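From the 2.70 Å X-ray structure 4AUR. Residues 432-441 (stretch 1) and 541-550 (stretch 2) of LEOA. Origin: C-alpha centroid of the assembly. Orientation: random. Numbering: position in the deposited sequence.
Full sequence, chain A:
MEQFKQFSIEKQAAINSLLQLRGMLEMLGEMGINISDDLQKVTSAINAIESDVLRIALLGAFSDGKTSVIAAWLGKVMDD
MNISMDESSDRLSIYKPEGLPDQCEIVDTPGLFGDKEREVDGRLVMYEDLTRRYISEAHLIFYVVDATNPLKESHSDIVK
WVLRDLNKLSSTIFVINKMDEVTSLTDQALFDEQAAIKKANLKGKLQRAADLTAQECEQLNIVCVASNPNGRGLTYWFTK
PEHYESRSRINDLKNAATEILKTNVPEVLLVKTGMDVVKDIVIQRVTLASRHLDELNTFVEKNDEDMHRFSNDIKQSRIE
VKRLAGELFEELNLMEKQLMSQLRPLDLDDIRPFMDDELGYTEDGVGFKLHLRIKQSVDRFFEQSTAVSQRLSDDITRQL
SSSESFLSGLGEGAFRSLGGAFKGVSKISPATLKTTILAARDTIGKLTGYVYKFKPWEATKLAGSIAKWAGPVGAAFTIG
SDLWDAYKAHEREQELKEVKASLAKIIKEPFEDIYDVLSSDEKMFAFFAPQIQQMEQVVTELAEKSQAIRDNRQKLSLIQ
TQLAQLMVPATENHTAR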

# COMPACT_ATOMS: atom_id res chain seq x y z
N THR A 432 -17.59 -0.40 -6.80
CA THR A 432 -18.30 0.84 -7.12
C THR A 432 -17.49 1.65 -8.07
O THR A 432 -18.05 2.31 -8.93
CB THR A 432 -18.72 1.72 -5.92
OG1 THR A 432 -17.57 2.29 -5.26
CG2 THR A 432 -19.56 0.93 -4.93
N LEU A 433 -16.17 1.58 -7.93
CA LEU A 433 -15.27 2.38 -8.72
C LEU A 433 -15.09 1.69 -10.02
O LEU A 433 -14.96 2.32 -11.05
CB LEU A 433 -13.90 2.51 -8.04
CG LEU A 433 -13.76 3.20 -6.68
CD1 LEU A 433 -12.55 2.68 -5.90
CD2 LEU A 433 -13.67 4.70 -6.87
N LYS A 434 -15.03 0.37 -10.00
CA LYS A 434 -14.92 -0.37 -11.25
C LYS A 434 -16.09 0.00 -12.16
O LYS A 434 -15.89 0.28 -13.32
CB LYS A 434 -14.91 -1.86 -10.96
CG LYS A 434 -14.48 -2.72 -12.12
CD LYS A 434 -13.96 -4.09 -11.68
CE LYS A 434 -15.08 -5.10 -11.50
NZ LYS A 434 -14.59 -6.52 -11.58
N THR A 435 -17.30 0.07 -11.62
CA THR A 435 -18.51 0.31 -12.42
C THR A 435 -18.47 1.60 -13.23
O THR A 435 -18.95 1.68 -14.36
CB THR A 435 -19.73 0.43 -11.51
OG1 THR A 435 -19.76 -0.68 -10.63
CG2 THR A 435 -21.02 0.47 -12.32
N THR A 436 -17.92 2.63 -12.61
CA THR A 436 -17.91 3.95 -13.15
C THR A 436 -16.94 3.96 -14.33
O THR A 436 -17.23 4.51 -15.38
CB THR A 436 -17.51 4.89 -12.02
OG1 THR A 436 -18.61 4.96 -11.12
CG2 THR A 436 -17.20 6.28 -12.51
N ILE A 437 -15.80 3.34 -14.12
CA ILE A 437 -14.85 3.05 -15.18
C ILE A 437 -15.52 2.29 -16.36
O ILE A 437 -15.51 2.77 -17.49
CB ILE A 437 -13.63 2.31 -14.57
CG1 ILE A 437 -12.77 3.30 -13.82
CG2 ILE A 437 -12.78 1.67 -15.63
CD1 ILE A 437 -11.68 2.66 -13.03
N LEU A 438 -16.12 1.13 -16.11
CA LEU A 438 -16.68 0.30 -17.18
C LEU A 438 -17.85 0.90 -17.95
O LEU A 438 -18.08 0.55 -19.09
CB LEU A 438 -17.15 -1.05 -16.65
CG LEU A 438 -16.15 -1.95 -15.94
CD1 LEU A 438 -16.61 -3.39 -16.09
CD2 LEU A 438 -14.73 -1.81 -16.47
N ALA A 439 -18.62 1.78 -17.33
CA ALA A 439 -19.62 2.50 -18.07
C ALA A 439 -18.96 3.58 -18.92
O ALA A 439 -19.51 3.99 -19.93
CB ALA A 439 -20.63 3.12 -17.12
N ALA A 440 -17.80 4.06 -18.52
CA ALA A 440 -17.10 5.03 -19.35
C ALA A 440 -16.44 4.32 -20.53
O ALA A 440 -16.40 4.86 -21.62
CB ALA A 440 -16.06 5.78 -18.55
N ARG A 441 -15.91 3.13 -20.30
CA ARG A 441 -15.35 2.33 -21.35
C ARG A 441 -16.45 1.84 -22.30
O ARG A 441 -16.20 1.64 -23.47
CB ARG A 441 -14.60 1.13 -20.78
CG ARG A 441 -13.70 0.46 -21.79
CD ARG A 441 -13.14 -0.85 -21.29
NE ARG A 441 -14.19 -1.86 -21.16
CZ ARG A 441 -14.00 -3.10 -20.74
NH1 ARG A 441 -12.78 -3.51 -20.43
NH2 ARG A 441 -15.03 -3.95 -20.64
N GLU A 541 -16.36 13.81 -17.99
CA GLU A 541 -17.34 13.37 -16.99
C GLU A 541 -16.69 12.43 -16.01
O GLU A 541 -16.84 12.56 -14.80
CB GLU A 541 -18.53 12.66 -17.63
CG GLU A 541 -19.56 13.56 -18.28
CD GLU A 541 -20.84 12.81 -18.63
OE1 GLU A 541 -20.82 11.97 -19.57
OE2 GLU A 541 -21.88 13.04 -17.96
N LEU A 542 -15.97 11.47 -16.53
CA LEU A 542 -15.23 10.56 -15.68
C LEU A 542 -14.32 11.29 -14.67
O LEU A 542 -14.07 10.79 -13.58
CB LEU A 542 -14.41 9.61 -16.53
CG LEU A 542 -13.91 8.41 -15.77
CD1 LEU A 542 -15.08 7.60 -15.26
CD2 LEU A 542 -13.07 7.55 -16.68
N ALA A 543 -13.83 12.46 -15.05
CA ALA A 543 -12.95 13.23 -14.18
C ALA A 543 -13.73 13.69 -12.97
O ALA A 543 -13.26 13.57 -11.85
CB ALA A 543 -12.37 14.43 -14.92
N GLU A 544 -14.93 14.19 -13.21
CA GLU A 544 -15.78 14.73 -12.16
C GLU A 544 -16.21 13.68 -11.15
O GLU A 544 -16.28 13.96 -9.98
CB GLU A 544 -17.04 15.37 -12.77
CG GLU A 544 -16.76 16.61 -13.62
CD GLU A 544 -18.02 17.18 -14.27
OE1 GLU A 544 -18.95 16.40 -14.64
OE2 GLU A 544 -18.08 18.43 -14.44
N LYS A 545 -16.50 12.48 -11.62
CA LYS A 545 -16.95 11.37 -10.78
C LYS A 545 -15.82 10.80 -9.93
O LYS A 545 -16.04 9.96 -9.06
CB LYS A 545 -17.50 10.24 -11.65
CG LYS A 545 -18.70 10.62 -12.51
CD LYS A 545 -19.31 9.38 -13.15
CE LYS A 545 -20.70 9.67 -13.70
NZ LYS A 545 -20.68 10.79 -14.70
N SER A 546 -14.61 11.27 -10.20
CA SER A 546 -13.45 10.79 -9.48
C SER A 546 -13.16 11.59 -8.22
O SER A 546 -12.23 11.27 -7.51
CB SER A 546 -12.26 10.80 -10.43
OG SER A 546 -12.54 9.96 -11.55
N GLN A 547 -13.96 12.59 -7.90
CA GLN A 547 -13.62 13.45 -6.80
C GLN A 547 -13.80 12.76 -5.48
O GLN A 547 -13.02 12.96 -4.57
CB GLN A 547 -14.46 14.72 -6.79
CG GLN A 547 -13.78 15.84 -6.02
CD GLN A 547 -12.48 16.29 -6.68
OE1 GLN A 547 -11.47 16.47 -6.02
NE2 GLN A 547 -12.52 16.46 -8.00
N ALA A 548 -14.85 11.98 -5.34
CA ALA A 548 -15.21 11.50 -4.02
C ALA A 548 -14.08 10.65 -3.41
O ALA A 548 -13.88 10.70 -2.17
CB ALA A 548 -16.51 10.73 -4.07
N ILE A 549 -13.36 9.89 -4.23
CA ILE A 549 -12.23 9.12 -3.68
C ILE A 549 -11.06 10.01 -3.40
O ILE A 549 -10.34 9.78 -2.43
CB ILE A 549 -11.66 7.97 -4.56
CG1 ILE A 549 -12.06 8.10 -6.01
CG2 ILE A 549 -12.00 6.60 -3.98
CD1 ILE A 549 -11.19 7.27 -6.92
N ARG A 550 -10.82 10.98 -4.27
CA ARG A 550 -9.73 11.90 -4.06
C ARG A 550 -9.90 12.60 -2.73
O ARG A 550 -8.93 12.69 -1.98
CB ARG A 550 -9.65 12.91 -5.18
CG ARG A 550 -9.20 12.33 -6.49
CD ARG A 550 -9.25 13.45 -7.53
NE ARG A 550 -9.20 13.01 -8.92
CZ ARG A 550 -9.47 13.81 -9.97
NH1 ARG A 550 -9.81 15.09 -9.78
NH2 ARG A 550 -9.38 13.33 -11.21

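Residues 432-441 lie within a single helix that extends beyond the stretch in both directions, whereas residues 541-550 are helical at both ends and interrupted between them. The two segments belong to the same chain, and touching residues are at least 102 positions apart in sequence. Their backbones approach more closely at one end than at the other: the CA atoms of A440 and L542 are 6.9 Å apart, while those of L433 and S546 are separated by 8.6 Å. The register shows that the chains run in opposite senses, since the later part of stretch 1 lies beside the start of stretch 2. The contact is modest, burying 259 Å² summed over both sides.

Apolar packing accounts for the closest contacts. L542 points toward stretch 1 and gives up more area to the contact than any other residue, 66 Å². Its CD1 methyl lies 3.9 Å from A440 CB and 3.7 Å from T436 CG2, so one branch end rests against two residues a helical turn apart. The small side chain of A440, itself directed toward stretch 2, accompanies the closer of the two backbone approaches. I437 contributes little: its CA-to-CB bond points away, and its nearest contact is made by the backbone, with I437 N 4.5 Å from L542 CD1. A second apolar pair forms where the backbones are farther apart. The CA-to-CB bond of L433 runs sideways to stretch 2, but the end of its side chain comes nearer, bringing L433 CD2 to 3.6 Å from I549 CD1; the CA-to-CB bond of I549 is directed toward stretch 1. Here both partners are long, whereas at the closer approach a leucine meets an alanine.

The mixed contacts center on T436, whose CG2 methyl also lies 3.8 Å from K545 CD. Here the aliphatic part of the lysine packs against a threonine methyl, while the lysine end leads away, K545 NZ lying 6.1 Å from T436 CG2. The T436 hydroxyl turns back to its own helix, where OG1 makes a weak hydrogen bond to T432 O at 3.5 Å.

No hydrogen bond crosses between the stretches; polar bonding instead supports each backbone separately. In stretch 1, i to i+4 bonds such as L438 N to K434 O (2.9 Å) and R441 N to I437 O (2.9 Å) maintain the helix. In stretch 2, a type I turn from E544 to Q547 links the helical segments. S546 OG donates to L542 O at 2.7 Å, satisfying a backbone carbonyl beside this turn, and S546 N bonds to A543 O at 3.1 Å.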